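Local coordinates for cell shape determining protein MreC (Streptococcus pneumoniae, PDB 2QF4) that takes part in forming and maintaining cell shape, probably as a component of the elongasome that builds peripheral peptidoglycan, at residues I14-V19 with A153-V158; A29-S32 with S36-M39; S50-K53 with T59-N62; S74-H79 with T83-I88. All coordinates share one frame; numbering follows the deposited sequence. Where two conformers were deposited one is given.

Contact 1. Residues I14-V19 with A153-V158; sequences IMRSPV and ADTHNV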
loop_
_atom_site.group_PDB
_atom_site.type_symbol
_atom_site.label_atom_id
_atom_site.label_comp_id
_atom_site.label_asym_id
_atom_site.label_seq_id
_atom_site.Cartn_x
_atom_site.Cartn_y
_atom_site.Cartn_z
ATOM N N ILE A 14 3.039 -7.615 -17.731
ATOM C CA ILE A 14 3.189 -8.744 -18.622
ATOM C C ILE A 14 2.553 -10.010 -18.062
ATOM O O ILE A 14 2.298 -10.951 -18.821
ATOM C CB ILE A 14 4.645 -8.977 -19.078
ATOM C CG1 ILE A 14 5.598 -9.056 -17.893
ATOM C CG2 ILE A 14 5.075 -7.887 -20.091
ATOM C CD1 ILE A 14 6.963 -9.620 -18.221
ATOM N N MET A 15 2.325 -10.109 -16.760
ATOM C CA MET A 15 1.562 -11.223 -16.194
ATOM C C MET A 15 0.690 -10.691 -15.072
ATOM O O MET A 15 1.056 -9.739 -14.379
ATOM C CB MET A 15 2.462 -12.348 -15.657
ATOM C CG MET A 15 3.202 -13.123 -16.715
ATOM S SD MET A 15 4.738 -12.423 -17.324
ATOM C CE MET A 15 5.752 -12.812 -15.910
ATOM N N ARG A 16 -0.436 -11.351 -14.868
ATOM C CA ARG A 16 -1.434 -11.043 -13.831
ATOM C C ARG A 16 -1.979 -12.356 -13.315
ATOM O O ARG A 16 -2.404 -13.190 -14.089
ATOM C CB ARG A 16 -2.575 -10.188 -14.414
ATOM C CG ARG A 16 -3.741 -9.890 -13.523
ATOM C CD ARG A 16 -4.886 -9.097 -14.203
ATOM N NE ARG A 16 -4.640 -7.665 -14.370
ATOM C CZ ARG A 16 -4.620 -6.694 -13.482
ATOM N NH1 ARG A 16 -4.319 -5.500 -13.968
ATOM N NH2 ARG A 16 -5.004 -6.855 -12.225
ATOM N N SER A 17 -1.931 -12.580 -12.020
ATOM C CA SER A 17 -2.411 -13.846 -11.500
ATOM C C SER A 17 -3.928 -13.934 -11.558
ATOM O O SER A 17 -4.639 -13.005 -11.166
ATOM C CB SER A 17 -2.000 -14.008 -10.061
ATOM O OG SER A 17 -2.723 -15.091 -9.493
ATOM N N PRO A 18 -4.460 -15.069 -12.055
ATOM C CA PRO A 18 -5.896 -15.267 -12.133
ATOM C C PRO A 18 -6.533 -15.848 -10.902
ATOM O O PRO A 18 -7.726 -16.114 -10.942
ATOM C CB PRO A 18 -6.019 -16.252 -13.277
ATOM C CG PRO A 18 -4.803 -17.127 -13.127
ATOM C CD PRO A 18 -3.702 -16.159 -12.717
ATOM N N VAL A 19 -5.759 -16.111 -9.849
ATOM C CA VAL A 19 -6.270 -16.771 -8.626
ATOM C C VAL A 19 -6.413 -15.801 -7.461
ATOM O O VAL A 19 -5.556 -14.969 -7.209
ATOM C CB VAL A 19 -5.422 -17.999 -8.204
ATOM C CG1 VAL A 19 -5.576 -19.088 -9.266
ATOM C CG2 VAL A 19 -3.946 -17.667 -7.961
ATOM N N ALA A 153 -7.888 3.178 -5.663
ATOM C CA ALA A 153 -7.375 2.728 -6.943
ATOM C C ALA A 153 -7.363 1.213 -7.018
ATOM O O ALA A 153 -7.338 0.502 -6.014
ATOM C CB ALA A 153 -5.999 3.237 -7.109
ATOM N N ASP A 154 -7.360 0.714 -8.245
ATOM C CA ASP A 154 -7.134 -0.700 -8.510
ATOM C C ASP A 154 -6.462 -0.856 -9.858
ATOM O O ASP A 154 -6.093 0.139 -10.499
ATOM C CB ASP A 154 -8.415 -1.545 -8.394
ATOM C CG ASP A 154 -9.442 -1.202 -9.432
ATOM O OD1 ASP A 154 -10.656 -1.223 -9.109
ATOM O OD2 ASP A 154 -9.067 -0.904 -10.587
ATOM N N THR A 155 -6.214 -2.099 -10.240
ATOM C CA THR A 155 -5.486 -2.389 -11.464
ATOM C C THR A 155 -6.364 -2.994 -12.572
ATOM O O THR A 155 -5.853 -3.546 -13.527
ATOM C CB THR A 155 -4.248 -3.273 -11.191
ATOM O OG1 THR A 155 -4.646 -4.535 -10.645
ATOM C CG2 THR A 155 -3.279 -2.595 -10.252
ATOM N N HIS A 156 -7.678 -2.802 -12.470
ATOM C CA HIS A 156 -8.617 -3.262 -13.497
ATOM C C HIS A 156 -8.396 -2.481 -14.777
ATOM O O HIS A 156 -8.418 -1.262 -14.771
ATOM C CB HIS A 156 -10.045 -3.086 -12.984
ATOM C CG HIS A 156 -11.089 -3.626 -13.908
ATOM N ND1 HIS A 156 -11.217 -4.971 -14.169
ATOM C CD2 HIS A 156 -12.051 -3.003 -14.630
ATOM C CE1 HIS A 156 -12.221 -5.157 -15.012
ATOM N NE2 HIS A 156 -12.734 -3.978 -15.316
ATOM N N ASN A 157 -8.137 -3.196 -15.872
ATOM C CA ASN A 157 -7.864 -2.559 -17.170
ATOM C C ASN A 157 -6.716 -1.553 -17.119
ATOM O O ASN A 157 -6.726 -0.505 -17.782
ATOM C CB ASN A 157 -9.133 -1.899 -17.731
ATOM C CG ASN A 157 -10.272 -2.892 -17.957
ATOM O OD1 ASN A 157 -10.048 -4.051 -18.316
ATOM N ND2 ASN A 157 -11.508 -2.430 -17.756
ATOM N N VAL A 158 -5.722 -1.875 -16.294
ATOM C CA VAL A 158 -4.490 -1.103 -16.218
ATOM C C VAL A 158 -3.365 -1.953 -16.776
ATOM O O VAL A 158 -3.215 -3.101 -16.371
ATOM C CB VAL A 158 -4.215 -0.715 -14.731
ATOM C CG1 VAL A 158 -2.837 -0.113 -14.547
ATOM C CG2 VAL A 158 -5.288 0.248 -14.239
#
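The hydroxyl of T155 receives the guanidinium of R16 in a nearly straight hydrogen bond, NH2 to OG1 2.8 Å with an angle of 168° at the hydrogen. The acceptor lies close to the guanidinium plane, so the arginine uses an N-H at the rim of the flat group. R16 had two deposited positions, and this bond belongs to one of them. In that position CG stands anti to the backbone N (chi1 174°) and the chain runs out straight before bending at chi3, which turns the terminal nitrogens toward the loop. Its other terminal nitrogen, NH1, faces the carbonyls of that loop, with V158 O near the guanidinium plane at 3.6 Å.

The acceptor side is well organised. T155 and V158 are the ends of a type II turn, closed by the bond from V158 N to T155 O at 3.2 Å, and N157 takes the positive phi of that turn. Just before it, D154 OD2 accepts from H156 N at 3.0 Å in an Asx turn, the donor lying above the carboxylate plane. On the strand side, S17 OG accepts from V19 N in an ST turn. The side chains of R16 and T155 both rest on L25, and T155 also packs on I48.

The contact links the end of strand 6-16 in the first barrel to the loop between strand 146-151 of the second and strand 160-166 of the first. Within it the arginine bonds to a hydroxyl and meets no carboxylate, consistent with a modest link and with an exposed arginine modelled in two positions.

Contact 2. Residues A29-S32 with S36-M39; sequences AGRS and SENM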
loop_
_atom_site.group_PDB
_atom_site.type_symbol
_atom_site.label_atom_id
_atom_site.label_comp_id
_atom_site.label_asym_id
_atom_site.label_seq_id
_atom_site.Cartn_x
_atom_site.Cartn_y
_atom_site.Cartn_z
ATOM N N ALA A 29 10.213 -4.626 -16.173
ATOM C CA ALA A 29 11.453 -3.917 -15.803
ATOM C C ALA A 29 11.837 -4.537 -14.475
ATOM O O ALA A 29 10.974 -4.730 -13.617
ATOM C CB ALA A 29 11.249 -2.453 -15.757
ATOM N N GLY A 30 13.122 -4.719 -14.202
ATOM C CA GLY A 30 13.611 -4.601 -12.886
ATOM C C GLY A 30 14.893 -3.946 -12.568
ATOM O O GLY A 30 14.976 -2.776 -12.785
ATOM N N ARG A 31 15.784 -4.679 -11.915
ATOM C CA ARG A 31 16.944 -4.033 -11.285
ATOM C C ARG A 31 17.812 -3.321 -12.302
ATOM O O ARG A 31 18.341 -2.238 -12.017
ATOM C CB ARG A 31 17.772 -5.050 -10.510
ATOM C CG ARG A 31 18.902 -4.608 -9.604
ATOM C CD ARG A 31 19.501 -5.867 -8.943
ATOM N NE ARG A 31 18.610 -6.443 -7.921
ATOM C CZ ARG A 31 18.047 -7.654 -7.947
ATOM N NH1 ARG A 31 18.251 -8.507 -8.948
ATOM N NH2 ARG A 31 17.254 -8.022 -6.943
ATOM N N SER A 32 17.909 -3.883 -13.514
ATOM C CA SER A 32 18.730 -3.262 -14.561
ATOM C C SER A 32 18.233 -1.862 -14.932
ATOM O O SER A 32 19.004 -1.065 -15.503
ATOM C CB SER A 32 18.781 -4.155 -15.790
ATOM O OG SER A 32 17.547 -4.149 -16.491
ATOM N N SER A 36 13.739 -1.391 -7.139
ATOM C CA SER A 36 14.282 -1.665 -5.803
ATOM C C SER A 36 13.223 -2.279 -4.890
ATOM O O SER A 36 12.007 -2.145 -5.065
ATOM C CB SER A 36 14.925 -0.408 -5.143
ATOM O OG SER A 36 14.116 0.762 -5.118
ATOM N N GLU A 37 13.726 -2.909 -3.845
ATOM C CA GLU A 37 12.901 -3.654 -2.938
ATOM C C GLU A 37 12.097 -2.715 -1.984
ATOM O O GLU A 37 11.168 -3.191 -1.341
ATOM C CB GLU A 37 13.742 -4.637 -2.066
ATOM C CG GLU A 37 15.227 -4.899 -2.351
ATOM C CD GLU A 37 15.582 -5.344 -3.753
ATOM O OE1 GLU A 37 15.366 -6.518 -4.104
ATOM O OE2 GLU A 37 16.167 -4.523 -4.474
ATOM N N ASN A 38 12.423 -1.425 -1.892
ATOM C CA ASN A 38 11.674 -0.502 -1.035
ATOM C C ASN A 38 10.498 0.065 -1.747
ATOM O O ASN A 38 9.830 0.917 -1.181
ATOM C CB ASN A 38 12.544 0.679 -0.409
ATOM C CG ASN A 38 12.932 1.825 -1.424
ATOM O OD1 ASN A 38 12.946 1.624 -2.636
ATOM N ND2 ASN A 38 13.240 3.037 -0.897
ATOM N N MET A 39 10.232 -0.364 -3.008
ATOM C CA MET A 39 9.277 0.338 -3.806
ATOM C C MET A 39 7.856 -0.130 -3.615
ATOM O O MET A 39 7.560 -1.314 -3.440
ATOM C CB MET A 39 9.655 0.295 -5.295
ATOM C CG MET A 39 10.896 1.114 -5.621
ATOM S SD MET A 39 11.323 0.974 -7.350
ATOM C CE MET A 39 12.398 2.444 -7.499
#
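R31 and E37 face each other within the loop between strands 24-27 and 40-43 through a single long salt bridge, NH2 to OE1 at 3.7 Å, with no hydrogen bond between the two segments. The carboxylate oxygen comes to the edge of the guanidinium near its plane, and the two flat groups are turned only 11° apart. Both side chains were modelled in two conformers, so the pairing holds for one of several possible combinations and is best read as a loose attraction at the surface.

Behind the arginine, NH2 also reaches V54 O in a weak hydrogen bond, while the backbone of R31 is hydrogen-bonded to the backbone of E55. Its CG stands anti to the backbone N (chi1 -171°), and a bend at chi3 swings the guanidinium to the side of the glutamate.

The glutamate rides on a type I turn from S36 to M39, closed by M39 N to S36 O at 3.2 Å. Within that turn S36 OG donates to N38 OD1 at 2.9 Å, and S36 N makes a weak bond to M39 SD at 3.4 Å.

Further out, A29 packs on L9 and A11 of strand 6-16, and M39 pairs by its backbone with V51 of strand 46-54. E37 O and the N38 amide reach N122 and N124, in the loop between strands 114-118 and 126-137, so the turn carries the lead-in to strand 40-43 up against the second barrel.

Contact 3. Residues S50-K53 with T59-N62; sequences SVSK and TIVN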
loop_
_atom_site.group_PDB
_atom_site.type_symbol
_atom_site.label_atom_id
_atom_site.label_comp_id
_atom_site.label_asym_id
_atom_site.label_seq_id
_atom_site.Cartn_x
_atom_site.Cartn_y
_atom_site.Cartn_z
ATOM N N SER A 50 2.810 -3.553 -3.488
ATOM C CA SER A 50 4.193 -3.415 -3.002
ATOM C C SER A 50 5.069 -4.360 -3.794
ATOM O O SER A 50 4.612 -5.423 -4.205
ATOM C CB SER A 50 4.277 -3.709 -1.503
ATOM O OG SER A 50 3.673 -4.954 -1.209
ATOM N N VAL A 51 6.321 -3.973 -4.026
ATOM C CA VAL A 51 7.240 -4.872 -4.712
ATOM C C VAL A 51 7.517 -6.058 -3.813
ATOM O O VAL A 51 7.892 -5.881 -2.646
ATOM C CB VAL A 51 8.557 -4.147 -5.113
ATOM C CG1 VAL A 51 9.634 -5.127 -5.544
ATOM C CG2 VAL A 51 8.289 -3.097 -6.194
ATOM N N SER A 52 7.354 -7.266 -4.353
ATOM C CA SER A 52 7.698 -8.451 -3.590
ATOM C C SER A 52 8.947 -9.151 -4.075
ATOM O O SER A 52 9.561 -9.850 -3.298
ATOM C CB SER A 52 6.534 -9.389 -3.560
ATOM O OG SER A 52 6.130 -9.727 -4.841
ATOM N N LYS A 53 9.341 -8.991 -5.335
ATOM C CA LYS A 53 10.606 -9.533 -5.813
ATOM C C LYS A 53 11.105 -8.694 -6.970
ATOM O O LYS A 53 10.334 -8.332 -7.857
ATOM C CB LYS A 53 10.401 -10.947 -6.276
ATOM C CG LYS A 53 11.662 -11.620 -6.777
ATOM C CD LYS A 53 11.432 -13.093 -6.908
ATOM C CE LYS A 53 12.687 -13.879 -6.617
ATOM N NZ LYS A 53 12.713 -15.184 -7.345
ATOM N N THR A 59 9.877 -7.448 -12.326
ATOM C CA THR A 59 9.532 -7.155 -10.942
ATOM C C THR A 59 8.141 -7.729 -10.675
ATOM O O THR A 59 7.236 -7.576 -11.470
ATOM C CB THR A 59 9.473 -5.627 -10.689
ATOM O OG1 THR A 59 10.758 -5.069 -10.935
ATOM C CG2 THR A 59 9.091 -5.280 -9.255
ATOM N N ILE A 60 7.974 -8.401 -9.546
ATOM C CA ILE A 60 6.670 -8.881 -9.114
ATOM C C ILE A 60 6.114 -7.914 -8.050
ATOM O O ILE A 60 6.825 -7.498 -7.115
ATOM C CB ILE A 60 6.716 -10.308 -8.532
ATOM C CG1 ILE A 60 7.360 -11.276 -9.549
ATOM C CG2 ILE A 60 5.288 -10.748 -8.141
ATOM C CD1 ILE A 60 7.402 -12.730 -9.072
ATOM N N VAL A 61 4.853 -7.563 -8.235
ATOM C CA VAL A 61 4.114 -6.665 -7.363
ATOM C C VAL A 61 3.006 -7.452 -6.669
ATOM O O VAL A 61 2.196 -8.099 -7.330
ATOM C CB VAL A 61 3.496 -5.506 -8.155
ATOM C CG1 VAL A 61 2.533 -4.659 -7.286
ATOM C CG2 VAL A 61 4.594 -4.643 -8.761
ATOM N N ASN A 62 2.993 -7.419 -5.335
ATOM C CA ASN A 62 1.956 -8.024 -4.520
ATOM C C ASN A 62 0.826 -7.046 -4.348
ATOM O O ASN A 62 1.035 -5.930 -3.855
ATOM C CB ASN A 62 2.516 -8.388 -3.172
ATOM C CG ASN A 62 1.586 -9.268 -2.411
ATOM O OD1 ASN A 62 1.143 -8.911 -1.337
ATOM N ND2 ASN A 62 1.231 -10.392 -2.989
HETATM O O HOH W 1 0.915 -5.612 -0.953
HETATM O O HOH W 2 3.585 -11.348 -4.997
#
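Segments 50-53 and 59-62 run antiparallel, their axes 4.4 Å apart and 128° between their directions, and the register slips by one residue where S52 and K53 both face I60. S50 and N62 form a hydrogen-bonded pair, N62 N reaching S50 O at 2.8 Å. At the slip, I60 O takes a bond from S52 N at 2.8 Å and a weak one from K53 N at 3.4 Å, while I60 N returns to K53 O.

On the inner face V51 turns CG1, anti to its own N (chi1 167°), against T59 CG2 at 3.8 Å. These two side chains cross at about a right angle, and with V61 they all meet L163. The hydroxyl of T59 goes elsewhere, to A29 O.

The face with S50, I60 and N62 is mixed, and waters bridge its polar groups. One water joins S50 OG at 2.8 Å to N62 O, with a weak reach to N62 OD1; another links S52 OG to N62 ND2. Beside them the methyl I60 CG2 lies 3.6 Å from S52 OG.

Two adjacent residues sharing one opposite partner make a classic beta bulge, here set in a hairpin of the first barrel, with V51 and V61 turned inward.

Contact 4. Residues S74-H79 with T83-I88; sequences SVKIQH and TIYGII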
loop_
_atom_site.group_PDB
_atom_site.type_symbol
_atom_site.label_atom_id
_atom_site.label_comp_id
_atom_site.label_asym_id
_atom_site.label_seq_id
_atom_site.Cartn_x
_atom_site.Cartn_y
_atom_site.Cartn_z
ATOM N N SER A 74 3.432 0.612 5.808
ATOM C CA SER A 74 3.037 1.715 6.672
ATOM C C SER A 74 1.997 2.607 6.019
ATOM O O SER A 74 2.165 3.002 4.870
ATOM C CB SER A 74 4.312 2.535 6.973
ATOM O OG SER A 74 4.017 3.801 7.544
ATOM N N VAL A 75 0.939 2.934 6.759
ATOM C CA VAL A 75 -0.090 3.868 6.341
ATOM C C VAL A 75 -0.353 4.846 7.459
ATOM O O VAL A 75 0.000 4.629 8.607
ATOM C CB VAL A 75 -1.415 3.138 5.926
ATOM C CG1 VAL A 75 -1.160 2.307 4.676
ATOM C CG2 VAL A 75 -2.002 2.287 7.053
ATOM N N LYS A 76 -1.002 5.933 7.069
ATOM C CA LYS A 76 -1.439 6.920 8.030
ATOM C C LYS A 76 -2.821 7.420 7.641
ATOM O O LYS A 76 -3.238 7.441 6.492
ATOM C CB LYS A 76 -0.433 8.064 8.179
ATOM C CG LYS A 76 -0.218 8.862 6.962
ATOM C CD LYS A 76 0.902 9.888 7.131
ATOM C CE LYS A 76 1.131 10.637 5.843
ATOM N NZ LYS A 76 2.214 11.665 5.994
ATOM N N ILE A 77 -3.568 7.776 8.681
ATOM C CA ILE A 77 -4.964 8.208 8.608
ATOM C C ILE A 77 -5.022 9.627 9.167
ATOM O O ILE A 77 -4.534 9.878 10.271
ATOM C CB ILE A 77 -5.857 7.295 9.459
ATOM C CG1 ILE A 77 -5.724 5.820 9.024
ATOM C CG2 ILE A 77 -7.292 7.744 9.402
ATOM C CD1 ILE A 77 -6.337 4.810 9.999
ATOM N N GLN A 78 -5.636 10.538 8.413
ATOM C CA GLN A 78 -5.781 11.910 8.873
ATOM C C GLN A 78 -7.159 12.125 9.447
ATOM O O GLN A 78 -8.152 11.938 8.763
ATOM C CB GLN A 78 -5.532 12.870 7.699
ATOM C CG GLN A 78 -5.269 14.308 8.134
ATOM C CD GLN A 78 -4.042 14.466 9.025
ATOM O OE1 GLN A 78 -3.080 13.675 8.953
ATOM N NE2 GLN A 78 -4.045 15.515 9.856
ATOM N N HIS A 79 -7.223 12.493 10.722
ATOM C CA HIS A 79 -8.479 12.780 11.399
ATOM C C HIS A 79 -8.387 14.207 11.921
ATOM O O HIS A 79 -7.765 14.466 12.953
ATOM C CB HIS A 79 -8.711 11.821 12.547
ATOM C CG HIS A 79 -10.018 12.036 13.232
ATOM N ND1 HIS A 79 -11.199 11.580 12.697
ATOM C CD2 HIS A 79 -10.339 12.699 14.370
ATOM C CE1 HIS A 79 -12.190 11.910 13.503
ATOM N NE2 HIS A 79 -11.694 12.592 14.523
ATOM N N THR A 83 -2.868 12.789 13.121
ATOM C CA THR A 83 -2.463 11.692 12.242
ATOM C C THR A 83 -2.290 10.432 13.055
ATOM O O THR A 83 -1.645 10.456 14.105
ATOM C CB THR A 83 -1.148 12.055 11.554
ATOM O OG1 THR A 83 -1.266 13.373 10.982
ATOM C CG2 THR A 83 -0.811 11.080 10.467
ATOM N N ILE A 84 -2.845 9.334 12.559
ATOM C CA ILE A 84 -2.727 8.009 13.162
ATOM C C ILE A 84 -1.982 7.108 12.204
ATOM O O ILE A 84 -2.376 6.989 11.048
ATOM C CB ILE A 84 -4.127 7.399 13.464
ATOM C CG1 ILE A 84 -5.031 8.335 14.324
ATOM C CG2 ILE A 84 -3.951 6.019 14.127
ATOM C CD1 ILE A 84 -5.974 9.199 13.561
ATOM N N TYR A 85 -0.914 6.488 12.678
ATOM C CA TYR A 85 -0.138 5.549 11.865
ATOM C C TYR A 85 -0.554 4.125 12.160
ATOM O O TYR A 85 -0.889 3.791 13.296
ATOM C CB TYR A 85 1.363 5.732 12.155
ATOM C CG TYR A 85 1.953 6.976 11.516
ATOM C CD1 TYR A 85 1.749 8.229 12.083
ATOM C CD2 TYR A 85 2.680 6.897 10.348
ATOM C CE1 TYR A 85 2.258 9.380 11.482
ATOM C CE2 TYR A 85 3.209 8.046 9.747
ATOM C CZ TYR A 85 2.974 9.284 10.312
ATOM O OH TYR A 85 3.494 10.419 9.728
ATOM N N GLY A 86 -0.451 3.271 11.149
ATOM C CA GLY A 86 -0.678 1.839 11.293
ATOM C C GLY A 86 -0.051 1.093 10.150
ATOM O O GLY A 86 0.768 1.643 9.419
ATOM N N ILE A 87 -0.412 -0.170 9.999
ATOM C CA ILE A 87 0.112 -0.997 8.892
ATOM C C ILE A 87 -1.057 -1.740 8.249
ATOM O O ILE A 87 -2.023 -2.105 8.871
ATOM C CB ILE A 87 1.252 -1.989 9.240
ATOM C CG1 ILE A 87 0.758 -2.972 10.314
ATOM C CG2 ILE A 87 2.461 -1.249 9.738
ATOM C CD1 ILE A 87 1.589 -4.309 10.375
ATOM N N ILE A 88 -0.889 -2.003 6.967
ATOM C CA ILE A 88 -1.808 -2.863 6.217
ATOM C C ILE A 88 -1.578 -4.316 6.613
ATOM O O ILE A 88 -0.442 -4.782 6.612
ATOM C CB ILE A 88 -1.601 -2.692 4.727
ATOM C CG1 ILE A 88 -2.023 -1.282 4.287
ATOM C CG2 ILE A 88 -2.383 -3.751 3.941
ATOM C CD1 ILE A 88 -1.615 -0.911 2.857
HETATM O O HOH W 3 3.058 3.163 9.968
HETATM O O HOH W 4 4.466 10.241 7.224
HETATM O O HOH W 5 -1.675 16.532 11.089
#
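This hairpin opens the second barrel, joining strand 74-79 to strand 82-92 with residues paired from S74-I87 to Q78-T83. V75 and G86 exchange two backbone bonds, and V75 N to G86 O is nearly straight at 177° although the donor sits above the carbonyl plane. I77 and I84 repeat the pattern, I77 N to I84 O at 2.8 Å.

K76 lies alongside Y85, pointing the same way. Its CB stands over the centre of the ring, 4.0 Å from the centroid, in a CH-pi contact, and CD follows on to Y85 OH at 3.7 Å. The chain of K76, one of two deposited positions, is extended beyond CG, which carries NZ out to a salt bridge with D127 and to a water that it shares with Y85 OH. On the same face T83 OG1 donates to Q78 OE1 at 2.7 Å; a bend at chi2 (61°) turns the amide toward T83.

V75, I77 and I84 lie on the opposite face; V75 CG1 meets I88 CG1 at 3.7 Å, and I84 CD1 reaches H79 CB at 3.9 Å, while the H79 ring goes on to D113.

V75 and I77 touch V115. Two closed six-stranded antiparallel barrels, the second begun by this hairpin, are consistent with the alpha-lytic protease-like fold.

Overall arrangement
Followed from the N terminus, the chain leaves strand 6-16 at 14-19, and 153-158 comes back beside it much later, so contact 1 closes a long loop that encloses the other three. Within it, contacts 2, 3 and 4 come in series, each closing before the next opens, and none cross. Contacts 2 and 3 touch: A29 O meets T59 OG1, and M39 O meets V51 N, tying the loop ahead of strand 40-43 to the hairpin of the first barrel. Contact 4, about 22 Å from contact 3 between centres, belongs to the second barrel. Contact 1 lies where the chain returns from there to strand 160-166. Together the two barrels make up the major periplasmic domain of MreC.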